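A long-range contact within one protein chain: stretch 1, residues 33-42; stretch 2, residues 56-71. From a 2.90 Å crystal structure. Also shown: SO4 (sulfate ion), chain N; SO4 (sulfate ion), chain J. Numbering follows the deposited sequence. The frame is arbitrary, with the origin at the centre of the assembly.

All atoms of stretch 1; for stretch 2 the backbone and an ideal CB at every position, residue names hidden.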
# COMPACT_ATOMS: atom_id res chain seq x y z
N ALA A 33 21.20 17.94 -16.43
CA ALA A 33 21.55 17.67 -15.05
C ALA A 33 22.79 16.79 -14.95
O ALA A 33 23.07 15.98 -15.84
CB ALA A 33 20.39 17.01 -14.33
N GLU A 34 23.54 16.95 -13.86
CA GLU A 34 24.68 16.07 -13.58
C GLU A 34 24.15 14.77 -12.99
O GLU A 34 23.39 14.77 -12.01
CB GLU A 34 25.67 16.74 -12.62
CG GLU A 34 26.39 17.96 -13.20
CD GLU A 34 27.29 17.62 -14.38
OE1 GLU A 34 28.14 16.71 -14.25
OE2 GLU A 34 27.16 18.28 -15.43
N VAL A 35 24.54 13.65 -13.60
CA VAL A 35 24.01 12.34 -13.21
C VAL A 35 25.09 11.39 -12.69
O VAL A 35 26.04 11.07 -13.40
CB VAL A 35 23.26 11.67 -14.39
CG1 VAL A 35 22.75 10.28 -13.99
CG2 VAL A 35 22.10 12.54 -14.86
N LYS A 36 24.92 10.96 -11.44
CA LYS A 36 25.73 9.89 -10.86
C LYS A 36 24.89 8.62 -10.76
O LYS A 36 23.87 8.59 -10.07
CB LYS A 36 26.27 10.29 -9.49
CG LYS A 36 27.46 11.24 -9.51
CD LYS A 36 27.89 11.60 -8.10
CE LYS A 36 28.94 12.72 -8.08
NZ LYS A 36 30.26 12.29 -8.62
N ILE A 37 25.32 7.57 -11.46
CA ILE A 37 24.68 6.26 -11.38
C ILE A 37 25.44 5.40 -10.37
O ILE A 37 26.63 5.13 -10.55
CB ILE A 37 24.61 5.57 -12.76
CG1 ILE A 37 23.70 6.35 -13.71
CG2 ILE A 37 24.12 4.12 -12.63
CD1 ILE A 37 23.84 5.98 -15.18
N ARG A 38 24.75 4.99 -9.31
CA ARG A 38 25.35 4.21 -8.24
C ARG A 38 24.52 2.97 -7.92
O ARG A 38 23.29 3.00 -8.03
CB ARG A 38 25.49 5.06 -6.97
CG ARG A 38 26.24 6.39 -7.12
CD ARG A 38 27.75 6.22 -7.03
NE ARG A 38 28.37 6.23 -8.36
CZ ARG A 38 29.01 7.27 -8.88
NH1 ARG A 38 29.14 8.40 -8.21
NH2 ARG A 38 29.54 7.17 -10.09
N ARG A 39 25.19 1.90 -7.52
CA ARG A 39 24.52 0.68 -7.05
C ARG A 39 24.79 0.44 -5.56
O ARG A 39 25.67 1.06 -4.97
CB ARG A 39 24.92 -0.54 -7.90
CG ARG A 39 26.42 -0.77 -8.08
CD ARG A 39 27.02 -1.64 -6.99
NE ARG A 39 28.39 -2.04 -7.30
CZ ARG A 39 28.74 -3.23 -7.80
NH1 ARG A 39 30.01 -3.49 -8.05
NH2 ARG A 39 27.82 -4.16 -8.03
N VAL A 40 24.01 -0.46 -4.95
CA VAL A 40 24.16 -0.78 -3.53
C VAL A 40 24.94 -2.08 -3.29
O VAL A 40 25.04 -2.92 -4.19
CB VAL A 40 22.80 -0.84 -2.78
CG1 VAL A 40 22.17 0.54 -2.67
CG2 VAL A 40 21.84 -1.83 -3.45
N ARG A 41 25.46 -2.21 -2.08
CA ARG A 41 26.18 -3.40 -1.63
C ARG A 41 25.25 -4.61 -1.57
O ARG A 41 24.07 -4.48 -1.25
CB ARG A 41 26.75 -3.13 -0.24
CG ARG A 41 27.96 -3.96 0.15
CD ARG A 41 28.15 -3.91 1.66
NE ARG A 41 29.55 -4.05 2.07
CZ ARG A 41 30.38 -3.03 2.27
NH1 ARG A 41 29.96 -1.77 2.11
NH2 ARG A 41 31.63 -3.26 2.65
N GLU A 42 25.79 -5.79 -1.88
CA GLU A 42 25.03 -7.04 -1.79
C GLU A 42 24.95 -7.53 -0.35
O GLU A 42 25.93 -7.47 0.40
CB GLU A 42 25.65 -8.12 -2.69
CG GLU A 42 24.86 -9.43 -2.76
CD GLU A 42 23.45 -9.25 -3.29
OE1 GLU A 42 22.50 -9.22 -2.48
OE2 GLU A 42 23.29 -9.12 -4.52
N UNK A 56 28.71 -7.34 -14.97
CA UNK A 56 27.76 -6.45 -15.63
C UNK A 56 27.67 -5.09 -14.92
O UNK A 56 27.25 -4.10 -15.51
CB UNK A 56 26.38 -7.11 -15.68
N UNK A 57 28.08 -5.06 -13.65
CA UNK A 57 27.93 -3.88 -12.80
C UNK A 57 29.28 -3.35 -12.28
O UNK A 57 29.31 -2.41 -11.47
CB UNK A 57 27.02 -4.21 -11.62
N UNK A 58 30.38 -3.94 -12.74
CA UNK A 58 31.71 -3.57 -12.25
C UNK A 58 32.19 -2.18 -12.69
O UNK A 58 33.10 -1.61 -12.08
CB UNK A 58 32.72 -4.62 -12.72
N UNK A 59 31.57 -1.65 -13.73
CA UNK A 59 31.84 -0.28 -14.18
C UNK A 59 31.12 0.76 -13.31
O UNK A 59 31.56 1.91 -13.23
CB UNK A 59 31.42 -0.12 -15.64
N UNK A 60 30.02 0.35 -12.68
CA UNK A 60 29.23 1.23 -11.82
C UNK A 60 29.70 1.16 -10.36
O UNK A 60 29.61 0.09 -9.74
CB UNK A 60 27.75 0.86 -11.91
N UNK A 61 30.19 2.29 -9.81
CA UNK A 61 30.69 2.35 -8.44
C UNK A 61 29.60 2.16 -7.40
O UNK A 61 28.42 2.37 -7.70
CB UNK A 61 31.39 3.69 -8.20
N UNK A 62 29.99 1.75 -6.20
CA UNK A 62 29.05 1.62 -5.08
C UNK A 62 28.66 2.98 -4.53
O UNK A 62 29.45 3.92 -4.53
CB UNK A 62 29.66 0.76 -3.97
N UNK A 63 27.42 3.08 -4.06
CA UNK A 63 26.89 4.31 -3.49
C UNK A 63 27.49 4.57 -2.11
O UNK A 63 27.73 3.65 -1.34
CB UNK A 63 25.36 4.24 -3.40
N UNK A 64 27.75 5.85 -1.82
CA UNK A 64 28.18 6.27 -0.50
C UNK A 64 27.14 7.23 0.08
O UNK A 64 26.25 7.70 -0.64
CB UNK A 64 29.56 6.92 -0.56
N UNK A 65 27.24 7.51 1.37
CA UNK A 65 26.34 8.46 2.03
C UNK A 65 26.58 9.91 1.58
O UNK A 65 25.72 10.77 1.78
CB UNK A 65 26.51 8.36 3.55
N UNK A 66 27.74 10.17 0.99
CA UNK A 66 28.04 11.47 0.39
C UNK A 66 27.21 11.70 -0.87
O UNK A 66 26.82 12.84 -1.17
CB UNK A 66 29.53 11.57 0.06
N UNK A 67 26.94 10.62 -1.61
CA UNK A 67 26.13 10.67 -2.82
C UNK A 67 24.70 11.15 -2.56
O UNK A 67 24.09 11.80 -3.42
CB UNK A 67 26.10 9.29 -3.47
N UNK A 68 24.17 10.83 -1.38
CA UNK A 68 22.84 11.25 -0.98
C UNK A 68 22.82 12.74 -0.62
O UNK A 68 21.82 13.43 -0.88
CB UNK A 68 22.35 10.41 0.20
N UNK A 69 23.91 13.23 -0.04
CA UNK A 69 24.05 14.65 0.30
C UNK A 69 24.24 15.49 -0.97
O UNK A 69 23.73 16.61 -1.06
CB UNK A 69 25.23 14.86 1.25
N UNK A 70 24.99 14.93 -1.92
CA UNK A 70 25.31 15.58 -3.19
C UNK A 70 24.07 15.87 -4.02
O UNK A 70 23.91 16.97 -4.56
CB UNK A 70 26.27 14.71 -4.00
N UNK A 71 23.18 14.88 -4.09
CA UNK A 71 22.01 14.91 -4.97
C UNK A 71 20.96 15.94 -4.57
O UNK A 71 20.76 16.22 -3.38
CB UNK A 71 21.36 13.52 -5.00
S SO4 N . 29.42 10.21 6.48
O1 SO4 N . 29.88 10.92 5.29
O2 SO4 N . 30.14 8.94 6.59
O3 SO4 N . 29.68 11.03 7.67
O4 SO4 N . 27.99 9.95 6.38
S SO4 J . 30.58 9.17 -12.15
O1 SO4 J . 31.10 9.82 -13.35
O2 SO4 J . 29.29 8.56 -12.46
O3 SO4 J . 31.52 8.14 -11.72
O4 SO4 J . 30.41 10.17 -11.10

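Position 56 has nothing of stretch 1 near its CB, so almost any residue would do. It is Lys56.

At position 57 the CB points toward stretch 1 and lies 3.7 Å from Arg39 NH2. A small or branched apolar side chain could pack on the guanidinium. It is Val57, with CG1 over one face of that group, 3.6 Å from Arg39 NH2.

Positions 58 and 59 are the middle of a type I turn from 57 to 60, and both CB atoms point away. Polar residues suit such a place. They are Lys58 and Asp59.

At position 60 the CB points toward stretch 1, 4.4 Å from Arg39 CG. An aliphatic side chain of moderate size fits. It is Ile60. Its CG2 lies 4.0 Å from Ile37 CG2.

Position 61 has phi -67°, and its O accepts from Arg39 N (3.3 Å). Phi suits proline, and with the CB sideways a small or medium apolar residue would also fit. It is Pro61, with CG 3.5 Å from Arg38 NH2.

At position 62 the backbone is bridged to Arg39, and CA lies 3.4 Å from Arg39 O. The CB points away overall, but Arg39 and Arg41 are near, so a long acidic or polar chain would suit. It is Glu62. Its end comes back: OE1 is 3.7 Å from Arg41 CG, and OE2 is 4.3 Å from Arg41 NH1, beyond a salt bridge.

Position 63 donates its N to Arg39 O (2.8 Å). The CB points sideways, near Arg38 CB. A compact apolar residue fits. It is Val63, with CG1 3.8 Å from Val40 CG1.

Positions 64, 65 and 66 have nothing of stretch 1 within 5.5 Å of their CB atoms, so many side chains would do. They are Thr64, Leu65 and Asp66. Thr64 N donates to OD1 of the residue at 67 (2.9 Å).

Position 67 is helical, with CB toward stretch 1 and 4.7 Å from Arg38 CG. The charge of Arg38 favours an acid, though a polar amide could also serve; the aliphatic chain of Lys36 is also near. It is Asp67. Its OD2 is 4.1 Å from Arg38 NH1, beyond a salt bridge.

Positions 68 and 69 are out of reach, so many residues would suit. They are Met68 and Arg69; the latter binds a sulfate.

At position 70 the CB points toward stretch 1, 5.3 Å from Lys36 CE. A large flat or long aliphatic side chain could cover the lysine. It is Trp70. Lys36 CD sits over its six-membered ring, 3.6 Å from the centroid, and Glu34 O is 3.4 Å from Trp70 CH2.

Position 71 leaves helical angles and makes no contact with stretch 1, so many residues would do. It is Ala71.

Stretch 2 56-71: KVKDIPEVTLDDMRWA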
# COMPACT_ATOMS: atom_id res chain seq x y z
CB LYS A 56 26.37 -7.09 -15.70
CG LYS A 56 26.24 -8.23 -16.71
CD LYS A 56 26.09 -7.70 -18.14
CE LYS A 56 26.07 -8.82 -19.17
NZ LYS A 56 27.41 -9.45 -19.36
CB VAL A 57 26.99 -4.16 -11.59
CG1 VAL A 57 26.35 -2.87 -11.10
CG2 VAL A 57 25.90 -5.15 -11.97
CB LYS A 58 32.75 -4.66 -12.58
CG LYS A 58 32.74 -5.80 -11.58
CD LYS A 58 33.80 -6.85 -11.86
CE LYS A 58 33.71 -7.99 -10.84
NZ LYS A 58 34.74 -9.04 -11.08
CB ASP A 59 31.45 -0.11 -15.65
CG ASP A 59 32.42 -0.79 -16.59
OD1 ASP A 59 33.63 -0.48 -16.54
OD2 ASP A 59 31.97 -1.64 -17.39
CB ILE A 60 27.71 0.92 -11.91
CG1 ILE A 60 27.23 1.09 -13.36
CG2 ILE A 60 26.91 1.82 -10.97
CD1 ILE A 60 26.00 0.27 -13.70
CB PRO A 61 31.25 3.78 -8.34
CG PRO A 61 31.41 4.24 -9.75
CD PRO A 61 30.30 3.59 -10.49
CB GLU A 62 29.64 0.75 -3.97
CG GLU A 62 29.58 -0.75 -4.23
CD GLU A 62 29.95 -1.59 -3.02
OE1 GLU A 62 29.59 -2.78 -2.99
OE2 GLU A 62 30.60 -1.05 -2.09
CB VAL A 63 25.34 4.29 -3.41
CG1 VAL A 63 24.85 3.19 -2.47
CG2 VAL A 63 24.78 5.65 -3.01
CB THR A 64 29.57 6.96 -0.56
OG1 THR A 64 29.52 8.08 -1.45
CG2 THR A 64 30.65 5.98 -1.02
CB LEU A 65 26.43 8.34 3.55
CG LEU A 65 25.87 7.06 4.20
CD1 LEU A 65 26.37 6.93 5.63
CD2 LEU A 65 24.34 7.02 4.15
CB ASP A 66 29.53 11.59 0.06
CG ASP A 66 30.40 11.79 1.29
OD1 ASP A 66 30.04 12.63 2.15
OD2 ASP A 66 31.45 11.11 1.40
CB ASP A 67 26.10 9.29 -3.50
CG ASP A 67 27.45 8.90 -4.09
OD1 ASP A 67 27.74 7.68 -4.12
OD2 ASP A 67 28.21 9.79 -4.52
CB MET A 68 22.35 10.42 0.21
CG MET A 68 22.41 8.90 0.01
SD MET A 68 21.21 8.25 -1.17
CE MET A 68 19.69 8.39 -0.22
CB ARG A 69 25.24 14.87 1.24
CG ARG A 69 25.10 14.22 2.61
CD ARG A 69 26.36 14.44 3.43
NE ARG A 69 26.23 13.90 4.78
CZ ARG A 69 26.75 12.75 5.19
NH1 ARG A 69 27.45 11.99 4.35
NH2 ARG A 69 26.58 12.35 6.44
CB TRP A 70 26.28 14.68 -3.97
CG TRP A 70 26.53 15.10 -5.39
CD1 TRP A 70 27.39 16.05 -5.83
CD2 TRP A 70 25.91 14.54 -6.57
NE1 TRP A 70 27.35 16.14 -7.20
CE2 TRP A 70 26.45 15.23 -7.68
CE3 TRP A 70 24.95 13.54 -6.79
CZ2 TRP A 70 26.07 14.94 -9.00
CZ3 TRP A 70 24.57 13.26 -8.10
CH2 TRP A 70 25.13 13.96 -9.18
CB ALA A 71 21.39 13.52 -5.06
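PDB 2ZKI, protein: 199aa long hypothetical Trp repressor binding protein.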